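Local coordinates for long form salivary protein D7L1 (PDB 3DXL) that binds and sequesters host biogenic amines and leukotrienes in two separate pockets, so helping the female mosquito to feed on blood, at residues M9-T14 and Q272-N277; N20-A25 and S44-C49; S71-Q76 and E90-A95; Y178-D183 and Y247-V252. All coordinates share one frame; numbering follows the deposited sequence.

Contact 1: residues M9-T14 and Q272-N277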
loop_
_atom_site.group_PDB
_atom_site.type_symbol
_atom_site.label_atom_id
_atom_site.label_comp_id
_atom_site.label_asym_id
_atom_site.label_seq_id
_atom_site.Cartn_x
_atom_site.Cartn_y
_atom_site.Cartn_z
ATOM N N MET A 9 2.712 -3.885 -5.523
ATOM C CA MET A 9 2.622 -5.302 -5.179
ATOM C C MET A 9 3.248 -5.589 -3.822
ATOM O O MET A 9 2.703 -6.364 -3.043
ATOM C CB MET A 9 3.216 -6.193 -6.273
ATOM C CG MET A 9 2.451 -6.117 -7.584
ATOM S SD MET A 9 0.660 -6.404 -7.430
ATOM C CE MET A 9 0.604 -7.950 -6.551
ATOM N N LEU A 10 4.361 -4.923 -3.516
ATOM C CA LEU A 10 4.976 -5.095 -2.208
ATOM C C LEU A 10 3.996 -4.650 -1.118
ATOM O O LEU A 10 3.854 -5.309 -0.081
ATOM C CB LEU A 10 6.290 -4.315 -2.099
ATOM C CG LEU A 10 7.072 -4.496 -0.795
ATOM C CD1 LEU A 10 7.583 -5.942 -0.600
ATOM C CD2 LEU A 10 8.213 -3.507 -0.763
ATOM N N PHE A 11 3.312 -3.527 -1.350
ATOM C CA PHE A 11 2.315 -3.065 -0.401
ATOM C C PHE A 11 1.226 -4.123 -0.195
ATOM O O PHE A 11 0.859 -4.424 0.939
ATOM C CB PHE A 11 1.690 -1.746 -0.841
ATOM C CG PHE A 11 0.673 -1.247 0.124
ATOM C CD1 PHE A 11 1.070 -0.604 1.294
ATOM C CD2 PHE A 11 -0.676 -1.472 -0.092
ATOM C CE1 PHE A 11 0.127 -0.177 2.228
ATOM C CE2 PHE A 11 -1.628 -1.045 0.828
ATOM C CZ PHE A 11 -1.222 -0.393 1.991
ATOM N N ILE A 12 0.697 -4.658 -1.291
ATOM C CA ILE A 12 -0.340 -5.688 -1.211
ATOM C C ILE A 12 0.127 -6.915 -0.432
ATOM O O ILE A 12 -0.539 -7.358 0.504
ATOM C CB ILE A 12 -0.850 -6.093 -2.621
ATOM C CG1 ILE A 12 -1.682 -4.956 -3.220
ATOM C CG2 ILE A 12 -1.657 -7.400 -2.552
ATOM C CD1 ILE A 12 -2.006 -5.115 -4.698
ATOM N N PHE A 13 1.281 -7.461 -0.807
ATOM C CA PHE A 13 1.725 -8.684 -0.161
ATOM C C PHE A 13 1.953 -8.459 1.335
ATOM O O PHE A 13 1.511 -9.244 2.175
ATOM C CB PHE A 13 3.002 -9.248 -0.804
ATOM C CG PHE A 13 2.882 -9.562 -2.290
ATOM C CD1 PHE A 13 1.719 -10.095 -2.829
ATOM C CD2 PHE A 13 3.955 -9.305 -3.138
ATOM C CE1 PHE A 13 1.637 -10.381 -4.196
ATOM C CE2 PHE A 13 3.877 -9.586 -4.502
ATOM C CZ PHE A 13 2.720 -10.114 -5.019
ATOM N N THR A 14 2.661 -7.381 1.669
ATOM C CA THR A 14 2.978 -7.127 3.072
ATOM C C THR A 14 1.752 -6.781 3.909
ATOM O O THR A 14 1.656 -7.235 5.052
ATOM C CB THR A 14 4.099 -6.076 3.248
ATOM O OG1 THR A 14 3.716 -4.846 2.628
ATOM C CG2 THR A 14 5.404 -6.592 2.648
ATOM N N GLN A 272 8.728 3.041 6.216
ATOM C CA GLN A 272 10.137 2.803 5.918
ATOM C C GLN A 272 10.457 1.331 5.699
ATOM O O GLN A 272 11.471 1.017 5.077
ATOM C CB GLN A 272 11.015 3.316 7.055
ATOM C CG GLN A 272 10.881 4.810 7.315
ATOM C CD GLN A 272 11.595 5.276 8.571
ATOM O OE1 GLN A 272 12.255 4.501 9.261
ATOM N NE2 GLN A 272 11.443 6.557 8.886
ATOM N N ILE A 273 9.625 0.438 6.236
ATOM C CA ILE A 273 9.838 -1.003 6.110
ATOM C C ILE A 273 8.456 -1.616 5.957
ATOM O O ILE A 273 7.713 -1.736 6.931
ATOM C CB ILE A 273 10.523 -1.615 7.370
ATOM C CG1 ILE A 273 11.765 -0.813 7.800
ATOM C CG2 ILE A 273 10.872 -3.086 7.119
ATOM C CD1 ILE A 273 12.303 -1.202 9.167
ATOM N N TYR A 274 8.102 -2.018 4.747
ATOM C CA TYR A 274 6.750 -2.519 4.540
ATOM C C TYR A 274 6.469 -3.760 5.396
ATOM O O TYR A 274 5.360 -3.919 5.907
ATOM C CB TYR A 274 6.470 -2.757 3.056
ATOM C CG TYR A 274 6.117 -1.500 2.277
ATOM C CD1 TYR A 274 6.381 -0.214 2.782
ATOM C CD2 TYR A 274 5.529 -1.598 1.021
ATOM C CE1 TYR A 274 6.048 0.919 2.063
ATOM C CE2 TYR A 274 5.208 -0.474 0.286
ATOM C CZ TYR A 274 5.476 0.796 0.818
ATOM O OH TYR A 274 5.158 1.924 0.102
ATOM N N ALA A 275 7.495 -4.584 5.622
ATOM C CA ALA A 275 7.411 -5.753 6.504
ATOM C C ALA A 275 7.614 -5.439 7.996
ATOM O O ALA A 275 7.885 -6.346 8.783
ATOM C CB ALA A 275 8.395 -6.833 6.048
ATOM N N PHE A 276 7.461 -4.164 8.379
ATOM C CA PHE A 276 7.616 -3.679 9.767
ATOM C C PHE A 276 7.079 -4.628 10.845
ATOM O O PHE A 276 7.764 -4.918 11.829
ATOM C CB PHE A 276 6.928 -2.316 9.888
ATOM C CG PHE A 276 7.142 -1.618 11.205
ATOM C CD1 PHE A 276 8.226 -0.769 11.379
ATOM C CD2 PHE A 276 6.242 -1.784 12.253
ATOM C CE1 PHE A 276 8.415 -0.098 12.581
ATOM C CE2 PHE A 276 6.434 -1.116 13.466
ATOM C CZ PHE A 276 7.521 -0.277 13.621
ATOM N N ASN A 277 5.842 -5.088 10.664
ATOM C CA ASN A 277 5.153 -5.895 11.667
ATOM C C ASN A 277 5.159 -7.392 11.406
ATOM O O ASN A 277 4.510 -8.140 12.146
ATOM C CB ASN A 277 3.708 -5.413 11.818
ATOM C CG ASN A 277 3.581 -4.227 12.757
ATOM O OD1 ASN A 277 4.242 -4.178 13.788
ATOM N ND2 ASN A 277 2.698 -3.287 12.423
#

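Contact 2: residues N20-A25 and S44-C49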
loop_
_atom_site.group_PDB
_atom_site.type_symbol
_atom_site.label_atom_id
_atom_site.label_comp_id
_atom_site.label_asym_id
_atom_site.label_seq_id
_atom_site.Cartn_x
_atom_site.Cartn_y
_atom_site.Cartn_z
ATOM N N ASN A 20 -2.988 -11.270 8.205
ATOM C CA ASN A 20 -3.372 -12.681 8.211
ATOM C C ASN A 20 -2.403 -13.654 8.854
ATOM O O ASN A 20 -2.788 -14.781 9.167
ATOM C CB ASN A 20 -3.758 -13.125 6.801
ATOM C CG ASN A 20 -5.014 -12.448 6.324
ATOM O OD1 ASN A 20 -6.114 -12.763 6.791
ATOM N ND2 ASN A 20 -4.866 -11.488 5.423
ATOM N N LEU A 21 -1.155 -13.257 9.066
ATOM C CA LEU A 21 -0.232 -14.136 9.774
ATOM C C LEU A 21 -0.793 -14.470 11.149
ATOM O O LEU A 21 -1.383 -13.617 11.805
ATOM C CB LEU A 21 1.128 -13.463 9.951
ATOM C CG LEU A 21 2.064 -13.443 8.747
ATOM C CD1 LEU A 21 3.207 -12.484 9.006
ATOM C CD2 LEU A 21 2.600 -14.833 8.454
ATOM N N GLU A 22 -0.601 -15.704 11.600
ATOM C CA GLU A 22 -0.970 -16.074 12.957
ATOM C C GLU A 22 -0.057 -15.368 13.945
ATOM O O GLU A 22 1.034 -14.916 13.586
ATOM C CB GLU A 22 -0.884 -17.589 13.140
ATOM C CG GLU A 22 -1.973 -18.340 12.401
ATOM C CD GLU A 22 -2.027 -19.810 12.744
ATOM O OE1 GLU A 22 -1.150 -20.309 13.476
ATOM O OE2 GLU A 22 -2.970 -20.464 12.268
ATOM N N ASP A 23 -0.515 -15.299 15.191
ATOM C CA ASP A 23 0.185 -14.598 16.258
ATOM C C ASP A 23 0.901 -15.537 17.214
ATOM O O ASP A 23 1.332 -15.109 18.290
ATOM C CB ASP A 23 -0.808 -13.755 17.064
ATOM C CG ASP A 23 -1.304 -12.554 16.305
ATOM O OD1 ASP A 23 -0.455 -11.821 15.754
ATOM O OD2 ASP A 23 -2.529 -12.336 16.258
ATOM N N GLY A 24 1.006 -16.811 16.850
ATOM C CA GLY A 24 1.677 -17.787 17.697
ATOM C C GLY A 24 2.919 -18.403 17.080
ATOM O O GLY A 24 3.620 -17.776 16.274
ATOM N N ALA A 25 3.179 -19.649 17.452
ATOM C CA ALA A 25 4.369 -20.369 17.010
ATOM C C ALA A 25 4.472 -20.550 15.491
ATOM O O ALA A 25 5.565 -20.745 14.966
ATOM C CB ALA A 25 4.465 -21.712 17.709
ATOM N N SER A 44 -4.771 -24.259 6.513
ATOM C CA SER A 44 -4.798 -23.227 7.541
ATOM C C SER A 44 -5.711 -22.072 7.137
ATOM O O SER A 44 -5.542 -21.511 6.054
ATOM C CB SER A 44 -3.381 -22.708 7.785
ATOM O OG SER A 44 -3.399 -21.537 8.580
ATOM N N PRO A 45 -6.676 -21.701 8.008
ATOM C CA PRO A 45 -7.482 -20.502 7.745
ATOM C C PRO A 45 -6.629 -19.240 7.511
ATOM O O PRO A 45 -7.007 -18.403 6.703
ATOM C CB PRO A 45 -8.350 -20.372 9.006
ATOM C CG PRO A 45 -8.422 -21.772 9.543
ATOM C CD PRO A 45 -7.090 -22.382 9.254
ATOM N N ALA A 46 -5.486 -19.129 8.184
ATOM C CA ALA A 46 -4.617 -17.972 7.992
ATOM C C ALA A 46 -4.105 -17.904 6.547
ATOM O O ALA A 46 -4.162 -16.856 5.912
ATOM C CB ALA A 46 -3.473 -18.014 8.971
ATOM N N THR A 47 -3.655 -19.038 6.012
ATOM C CA THR A 47 -3.171 -19.091 4.638
ATOM C C THR A 47 -4.290 -18.774 3.662
ATOM O O THR A 47 -4.104 -18.049 2.681
ATOM C CB THR A 47 -2.611 -20.478 4.326
ATOM O OG1 THR A 47 -1.599 -20.793 5.281
ATOM C CG2 THR A 47 -2.023 -20.532 2.921
ATOM N N GLN A 48 -5.460 -19.328 3.941
ATOM C CA GLN A 48 -6.604 -19.134 3.066
ATOM C C GLN A 48 -7.007 -17.665 2.986
ATOM O O GLN A 48 -7.244 -17.135 1.900
ATOM C CB GLN A 48 -7.770 -20.003 3.522
ATOM C CG GLN A 48 -7.449 -21.486 3.408
ATOM C CD GLN A 48 -8.347 -22.370 4.240
ATOM O OE1 GLN A 48 -9.369 -21.935 4.770
ATOM N NE2 GLN A 48 -7.960 -23.638 4.356
ATOM N N CYS A 49 -7.062 -16.995 4.134
ATOM C CA CYS A 49 -7.444 -15.588 4.136
ATOM C C CYS A 49 -6.346 -14.687 3.596
ATOM O O CYS A 49 -6.642 -13.677 2.966
ATOM C CB CYS A 49 -7.894 -15.131 5.522
ATOM S SG CYS A 49 -9.532 -15.759 5.972
HETATM O O HOH W 1 -5.259 -20.027 11.116
HETATM O O HOH W 2 -3.006 -22.697 11.110
#

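Contact 3: residues S71-Q76 and E90-A95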
loop_
_atom_site.group_PDB
_atom_site.type_symbol
_atom_site.label_atom_id
_atom_site.label_comp_id
_atom_site.label_asym_id
_atom_site.label_seq_id
_atom_site.Cartn_x
_atom_site.Cartn_y
_atom_site.Cartn_z
ATOM N N SER A 71 -8.789 -9.992 -16.169
ATOM C CA SER A 71 -8.502 -8.711 -16.806
ATOM C C SER A 71 -7.197 -8.095 -16.307
ATOM O O SER A 71 -6.430 -7.552 -17.099
ATOM C CB SER A 71 -9.660 -7.727 -16.611
ATOM O OG SER A 71 -10.876 -8.266 -17.106
ATOM N N VAL A 72 -6.939 -8.195 -15.000
ATOM C CA VAL A 72 -5.725 -7.614 -14.430
ATOM C C VAL A 72 -4.458 -8.272 -14.986
ATOM O O VAL A 72 -3.433 -7.616 -15.118
ATOM C CB VAL A 72 -5.740 -7.607 -12.870
ATOM C CG1 VAL A 72 -5.769 -9.019 -12.307
ATOM C CG2 VAL A 72 -4.549 -6.839 -12.327
ATOM N N ILE A 73 -4.536 -9.558 -15.346
ATOM C CA ILE A 73 -3.387 -10.251 -15.923
ATOM C C ILE A 73 -2.973 -9.593 -17.245
ATOM O O ILE A 73 -1.792 -9.319 -17.468
ATOM C CB ILE A 73 -3.678 -11.758 -16.109
ATOM C CG1 ILE A 73 -3.859 -12.414 -14.740
ATOM C CG2 ILE A 73 -2.563 -12.442 -16.926
ATOM C CD1 ILE A 73 -4.469 -13.809 -14.813
ATOM N N GLN A 74 -3.951 -9.326 -18.106
ATOM C CA GLN A 74 -3.668 -8.659 -19.377
ATOM C C GLN A 74 -3.209 -7.207 -19.180
ATOM O O GLN A 74 -2.300 -6.750 -19.872
ATOM C CB GLN A 74 -4.865 -8.742 -20.326
ATOM C CG GLN A 74 -5.245 -10.177 -20.750
ATOM C CD GLN A 74 -4.131 -10.940 -21.482
ATOM O OE1 GLN A 74 -3.247 -10.350 -22.119
ATOM N NE2 GLN A 74 -4.185 -12.268 -21.400
ATOM N N GLU A 75 -3.813 -6.498 -18.219
ATOM C CA GLU A 75 -3.390 -5.136 -17.894
ATOM C C GLU A 75 -1.947 -5.130 -17.410
ATOM O O GLU A 75 -1.139 -4.287 -17.812
ATOM C CB GLU A 75 -4.300 -4.511 -16.829
ATOM C CG GLU A 75 -5.648 -4.034 -17.344
ATOM C CD GLU A 75 -5.527 -3.011 -18.466
ATOM O OE1 GLU A 75 -4.769 -2.027 -18.315
ATOM O OE2 GLU A 75 -6.193 -3.206 -19.501
ATOM N N GLN A 76 -1.623 -6.097 -16.554
ATOM C CA GLN A 76 -0.288 -6.221 -16.007
ATOM C C GLN A 76 0.759 -6.496 -17.089
ATOM O O GLN A 76 1.823 -5.874 -17.116
ATOM C CB GLN A 76 -0.265 -7.296 -14.919
ATOM C CG GLN A 76 0.999 -7.317 -14.083
ATOM C CD GLN A 76 1.139 -6.126 -13.149
ATOM O OE1 GLN A 76 0.264 -5.266 -13.071
ATOM N NE2 GLN A 76 2.250 -6.079 -12.448
ATOM N N GLU A 90 -1.079 -15.866 -21.544
ATOM C CA GLU A 90 -2.389 -16.274 -22.036
ATOM C C GLU A 90 -2.894 -17.560 -21.370
ATOM O O GLU A 90 -4.075 -17.649 -21.025
ATOM C CB GLU A 90 -2.402 -16.366 -23.571
ATOM C CG GLU A 90 -2.399 -14.970 -24.206
ATOM C CD GLU A 90 -2.193 -14.940 -25.708
ATOM O OE1 GLU A 90 -1.765 -15.954 -26.301
ATOM O OE2 GLU A 90 -2.445 -13.861 -26.288
ATOM N N ALA A 91 -1.997 -18.527 -21.157
ATOM C CA ALA A 91 -2.365 -19.777 -20.476
ATOM C C ALA A 91 -2.827 -19.499 -19.038
ATOM O O ALA A 91 -3.804 -20.080 -18.572
ATOM C CB ALA A 91 -1.207 -20.766 -20.496
ATOM N N TYR A 92 -2.144 -18.576 -18.358
ATOM C CA TYR A 92 -2.483 -18.188 -16.994
ATOM C C TYR A 92 -3.828 -17.461 -16.972
ATOM O O TYR A 92 -4.715 -17.790 -16.175
ATOM C CB TYR A 92 -1.342 -17.336 -16.422
ATOM C CG TYR A 92 -1.568 -16.668 -15.077
ATOM C CD1 TYR A 92 -2.272 -17.298 -14.057
ATOM C CD2 TYR A 92 -1.030 -15.404 -14.826
ATOM C CE1 TYR A 92 -2.451 -16.674 -12.824
ATOM C CE2 TYR A 92 -1.206 -14.774 -13.598
ATOM C CZ TYR A 92 -1.913 -15.409 -12.607
ATOM O OH TYR A 92 -2.071 -14.773 -11.391
ATOM N N ALA A 93 -3.999 -16.491 -17.865
ATOM C CA ALA A 93 -5.263 -15.769 -17.946
ATOM C C ALA A 93 -6.428 -16.717 -18.251
ATOM O O ALA A 93 -7.498 -16.617 -17.647
ATOM C CB ALA A 93 -5.186 -14.667 -18.987
ATOM N N ASN A 94 -6.209 -17.639 -19.191
ATOM C CA ASN A 94 -7.208 -18.655 -19.525
ATOM C C ASN A 94 -7.612 -19.508 -18.325
ATOM O O ASN A 94 -8.799 -19.749 -18.111
ATOM C CB ASN A 94 -6.721 -19.545 -20.677
ATOM C CG ASN A 94 -6.751 -18.835 -22.013
ATOM O OD1 ASN A 94 -7.415 -17.810 -22.174
ATOM N ND2 ASN A 94 -6.028 -19.382 -22.987
ATOM N N ALA A 95 -6.629 -19.961 -17.546
ATOM C CA ALA A 95 -6.909 -20.749 -16.342
ATOM C C ALA A 95 -7.763 -19.967 -15.336
ATOM O O ALA A 95 -8.687 -20.511 -14.735
ATOM C CB ALA A 95 -5.619 -21.239 -15.708
HETATM O O HOH W 3 -1.450 -11.414 -24.507
#

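Contact 4: residues Y178-D183 and Y247-V252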
loop_
_atom_site.group_PDB
_atom_site.type_symbol
_atom_site.label_atom_id
_atom_site.label_comp_id
_atom_site.label_asym_id
_atom_site.label_seq_id
_atom_site.Cartn_x
_atom_site.Cartn_y
_atom_site.Cartn_z
ATOM N N TYR A 178 4.086 20.233 9.983
ATOM C CA TYR A 178 2.637 20.262 9.714
ATOM C C TYR A 178 2.094 21.633 9.308
ATOM O O TYR A 178 0.914 21.908 9.475
ATOM C CB TYR A 178 1.823 19.661 10.879
ATOM C CG TYR A 178 1.986 18.160 10.990
ATOM C CD1 TYR A 178 1.254 17.296 10.169
ATOM C CD2 TYR A 178 2.879 17.605 11.896
ATOM C CE1 TYR A 178 1.405 15.922 10.255
ATOM C CE2 TYR A 178 3.048 16.224 11.991
ATOM C CZ TYR A 178 2.292 15.383 11.169
ATOM O OH TYR A 178 2.419 14.004 11.234
ATOM N N THR A 179 2.950 22.486 8.758
ATOM C CA THR A 179 2.475 23.702 8.108
ATOM C C THR A 179 1.814 23.322 6.787
ATOM O O THR A 179 2.408 22.624 5.957
ATOM C CB THR A 179 3.616 24.706 7.892
ATOM O OG1 THR A 179 4.010 25.204 9.168
ATOM C CG2 THR A 179 3.176 25.876 7.032
ATOM N N VAL A 180 0.582 23.769 6.604
ATOM C CA VAL A 180 -0.171 23.489 5.388
ATOM C C VAL A 180 0.041 24.608 4.374
ATOM O O VAL A 180 -0.565 25.675 4.475
ATOM C CB VAL A 180 -1.676 23.318 5.681
ATOM C CG1 VAL A 180 -2.425 22.993 4.392
ATOM C CG2 VAL A 180 -1.921 22.217 6.730
ATOM N N LEU A 181 0.931 24.376 3.417
ATOM C CA LEU A 181 1.169 25.322 2.338
ATOM C C LEU A 181 0.012 25.315 1.330
ATOM O O LEU A 181 -0.795 24.376 1.303
ATOM C CB LEU A 181 2.517 25.044 1.663
ATOM C CG LEU A 181 3.741 25.019 2.589
ATOM C CD1 LEU A 181 4.979 24.611 1.820
ATOM C CD2 LEU A 181 3.967 26.383 3.256
ATOM N N ASP A 182 -0.075 26.377 0.528
ATOM C CA ASP A 182 -1.233 26.642 -0.335
ATOM C C ASP A 182 -0.954 26.475 -1.815
ATOM O O ASP A 182 -1.870 26.546 -2.628
ATOM C CB ASP A 182 -1.716 28.082 -0.130
ATOM C CG ASP A 182 -2.631 28.228 1.045
ATOM O OD1 ASP A 182 -3.077 27.206 1.606
ATOM O OD2 ASP A 182 -2.911 29.391 1.398
ATOM N N ASP A 183 0.313 26.311 -2.159
ATOM C CA ASP A 183 0.728 26.330 -3.551
ATOM C C ASP A 183 0.521 24.988 -4.261
ATOM O O ASP A 183 0.392 23.939 -3.626
ATOM C CB ASP A 183 2.189 26.765 -3.637
ATOM C CG ASP A 183 3.123 25.782 -2.949
ATOM O OD1 ASP A 183 3.281 25.851 -1.710
ATOM O OD2 ASP A 183 3.696 24.929 -3.650
ATOM N N TYR A 247 -8.052 16.893 2.355
ATOM C CA TYR A 247 -8.208 16.064 3.534
ATOM C C TYR A 247 -7.054 16.231 4.508
ATOM O O TYR A 247 -7.270 16.256 5.725
ATOM C CB TYR A 247 -8.428 14.599 3.145
ATOM C CG TYR A 247 -9.848 14.345 2.694
ATOM C CD1 TYR A 247 -10.887 14.296 3.615
ATOM C CD2 TYR A 247 -10.153 14.181 1.347
ATOM C CE1 TYR A 247 -12.192 14.076 3.211
ATOM C CE2 TYR A 247 -11.468 13.953 0.932
ATOM C CZ TYR A 247 -12.469 13.908 1.871
ATOM O OH TYR A 247 -13.764 13.682 1.480
ATOM N N TYR A 248 -5.842 16.353 3.973
ATOM C CA TYR A 248 -4.685 16.619 4.825
ATOM C C TYR A 248 -4.873 17.907 5.644
ATOM O O TYR A 248 -4.756 17.894 6.872
ATOM C CB TYR A 248 -3.412 16.681 3.978
ATOM C CG TYR A 248 -2.176 17.046 4.761
ATOM C CD1 TYR A 248 -1.580 16.130 5.624
ATOM C CD2 TYR A 248 -1.616 18.327 4.666
ATOM C CE1 TYR A 248 -0.439 16.470 6.364
ATOM C CE2 TYR A 248 -0.479 18.674 5.396
ATOM C CZ TYR A 248 0.100 17.743 6.239
ATOM O OH TYR A 248 1.221 18.065 6.969
ATOM N N LYS A 249 -5.193 18.994 4.948
ATOM C CA LYS A 249 -5.414 20.289 5.591
ATOM C C LYS A 249 -6.539 20.198 6.621
ATOM O O LYS A 249 -6.406 20.677 7.750
ATOM C CB LYS A 249 -5.757 21.316 4.526
ATOM C CG LYS A 249 -6.157 22.682 5.072
ATOM C CD LYS A 249 -6.341 23.677 3.952
ATOM C CE LYS A 249 -6.926 25.006 4.441
ATOM N NZ LYS A 249 -5.990 25.808 5.296
ATOM N N CYS A 250 -7.648 19.576 6.229
ATOM C CA CYS A 250 -8.798 19.443 7.102
ATOM C C CYS A 250 -8.430 18.718 8.392
ATOM O O CYS A 250 -8.740 19.186 9.483
ATOM C CB CYS A 250 -9.933 18.727 6.376
ATOM S SG CYS A 250 -11.552 18.889 7.146
ATOM N N LEU A 251 -7.740 17.585 8.269
ATOM C CA LEU A 251 -7.335 16.816 9.436
ATOM C C LEU A 251 -6.380 17.601 10.337
ATOM O O LEU A 251 -6.550 17.619 11.559
ATOM C CB LEU A 251 -6.714 15.481 9.018
ATOM C CG LEU A 251 -7.738 14.437 8.553
ATOM C CD1 LEU A 251 -7.070 13.375 7.699
ATOM C CD2 LEU A 251 -8.426 13.816 9.749
ATOM N N VAL A 252 -5.387 18.242 9.723
ATOM C CA VAL A 252 -4.369 19.003 10.454
ATOM C C VAL A 252 -4.960 20.182 11.241
ATOM O O VAL A 252 -4.426 20.574 12.280
ATOM C CB VAL A 252 -3.226 19.469 9.492
ATOM C CG1 VAL A 252 -2.316 20.524 10.146
ATOM C CG2 VAL A 252 -2.409 18.269 9.040
HETATM O O HOH W 4 2.829 19.946 6.194
HETATM O O HOH W 5 -3.414 26.645 4.224
#

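Contact 1: residues M9-T14 and Q272-N277
Tyr274 carries nearly all of this contact, its side chain reaching across from the loop to one face of helix 6-20. Its CG stands anti to the carbonyl carbon (chi1 -80°), and the ring crosses Leu10 obliquely, so that Tyr274 CD2 lies 3.7 Å from Leu10 CD2. One atom further along the same ring edge, Tyr274 CE2 comes to 3.9 Å from Phe11 CB, while the backbone N of Phe11 also sits at this edge, near the ring plane. At the root of the side chain, Thr14 OG1 lies 3.5 Å from Tyr274 CB. That hydroxyl is turned back onto its own helix: Thr14 OG1 takes the crowded position between backbone N and carbonyl carbon (chi1 58°) and donates to Leu10 O at 2.8 Å, 29° above the carbonyl plane. Leu10 O therefore accepts twice, since Thr14 N binds it as well at 3.0 Å. No hydrogen bond joins the two segments themselves, but the far end of the tyrosine is held, Tyr274 OH bonding to Glu7 one turn earlier on the helix, and Arg147 makes a cation-pi contact with the ring. A type I turn from Ile273 to Phe276, closed by Phe276 N to Ile273 O at 2.8 Å, presents Tyr274. The contact joins the two PBP/GOBP halves of a long D7 protein, and Leu10 lies beside Lys149, a leukotriene E4-binding residue.

Contact 2: residues N20-A25 and S44-C49
The chain leaving helix 6-20 passes the first turn of helix 45-58 at close range, with Asn20 CA 5.4 Å from Ala46 CA. The contact lies in the N-terminal, mainly helical PBP/GOBP domain, where a surface loop meets a helix start. Ala46 is the central knob: Ala46 CB points at the loop and rests 3.3 Å from Asn20 O, while Glu22 CG touches the same methyl, 3.8 Å from Ala46 CB. One turn further on, the amide of Asn20 reaches Cys49, Asn20 OD1 coming to 3.2 Å from Cys49 CB; the other branch, ND2, is bonded back to Cys16 O. Cys49 is itself fixed by its disulfide to Cys106, which ties this turn to helix 106-119. Ser44 occupies the N-cap, and its OG, anti to the backbone N (chi1 169°), accepts a weak bond from Ala46 N. Glu22, extended beyond CG, brings a carboxylate up to this helix start, where the helix dipole would probably stabilise its negative charge; OE1 is taken by Asn26. The polar link from the carboxylate to the helix runs through solvent. One water, 2.6 Å from Glu22 OE2, donates to it and accepts weakly from Ala46 N. A second donates to Glu22 OE2 and lies 2.8 Å from Ser44 OG.

Contact 3: residues S71-Q76 and E90-A95
Segments 71-76 and 90-95 are helical and run nearly antiparallel, at 161° between their N-to-C directions, with axes 9.4 Å apart at closest approach. They form a helical hairpin within the N-terminal PBP/GOBP domain, and the backbones come nearest where Ile73 faces the small Ala93. Ile73 contributes the largest share of the interface. With CG1 anti to the carbonyl carbon (chi1 -65°) and the chain extended through chi2, Ile73 CD1 is placed over the face of the Tyr92 ring, 3.7 Å from the centroid and only 13° off the normal, a well-centred CH-pi contact. The other branch, Ile73 CG2, lies 4.0 Å from Ala93 CB. Tyr92 CG stands anti to the backbone N, which carries the ring across toward helix 71-79; its hydroxyl is hydrogen-bonded to Tyr113 OH and to a glycerol, probably from the crystallisation liquor. The Tyr92 side chain is about 6 Å from that of Trp37, which binds leukotriene E4, so this face of the hairpin lies near the lipid pocket. On the exposed side of the pair, Gln74, bent at chi2, folds over the alanine, Gln74 NE2 coming to 3.5 Å from Ala93 CB. Its other branch is bridged by water: one molecule donates both to Gln74 OE1 and to Glu90 OE2, each at 3.2 Å.

Contact 4: residues Y178-D183 and Y247-V252
A loop lies along one side of helix 243-253 in the C-terminal PBP/GOBP domain, the domain that takes up biogenic amines. The loop starts at a Schellman motif, in which Tyr178, at positive phi, is the C-prime residue ending the preceding helix. Val180 is the principal bump, pointing into a hollow bounded on the helix by Tyr248, Lys249 and Val252. Its two methyls divide this hollow. Val180 CG1, anti to the backbone N (chi1 -179°), meets the stem of Lys249, 3.7 Å from Lys249 CB. The Val180 and Val252 side chains pass each other in opposite directions, Val180 CG2 reaching 3.8 Å from Val252 CG1 and touching the Tyr248 ring more loosely at CE2. A second fit lies beside the first. The Tyr178 and Tyr248 side chains cross at about a right angle, so that Tyr248 OH abuts Tyr178 CD1 at 3.3 Å. Val252 CG2 sits in the corner made by the two tyrosines, above one face of the Tyr248 ring toward its rim and 4.0 Å from Tyr178 CD1. Beyond this packing, Tyr178 OH is hydrogen-bonded to Asp265, a noradrenaline-binding residue, which brings the loop to the edge of the amine site. Tyr248 OH also bonds a glycerol, probably from the crystallisation liquor, and donates to a water, 2.6 Å away, that in turn donates to Thr179 O. The Lys249 chain runs extended and turns only at its last torsion (chi4 69°), where NZ forms a salt bridge with Glu253. At 2.9 Å Lys249 NZ donates to another water, which itself donates to Val180 O and Asp182 OD1.

In the fold
From the N terminus, helix 6-20 supplies the first side of contact 1, whose partner comes only after helix 257-271; it closes the longest loop and encloses the other three contacts. Contact 2 closes a short loop from the end of helix 6-20 to the start of helix 45-58, and contact 3 then pairs helices 71-79 and 86-97, in series with it and in the same N-terminal domain. Contact 4 closes a loop in the C-terminal domain, between the segment before helix 184-196 and helix 243-253. Its centre is about 41 Å from that of contact 3, on opposite sides of the chain's centre, while contact 1 joins the two halves between them. None of the four cross.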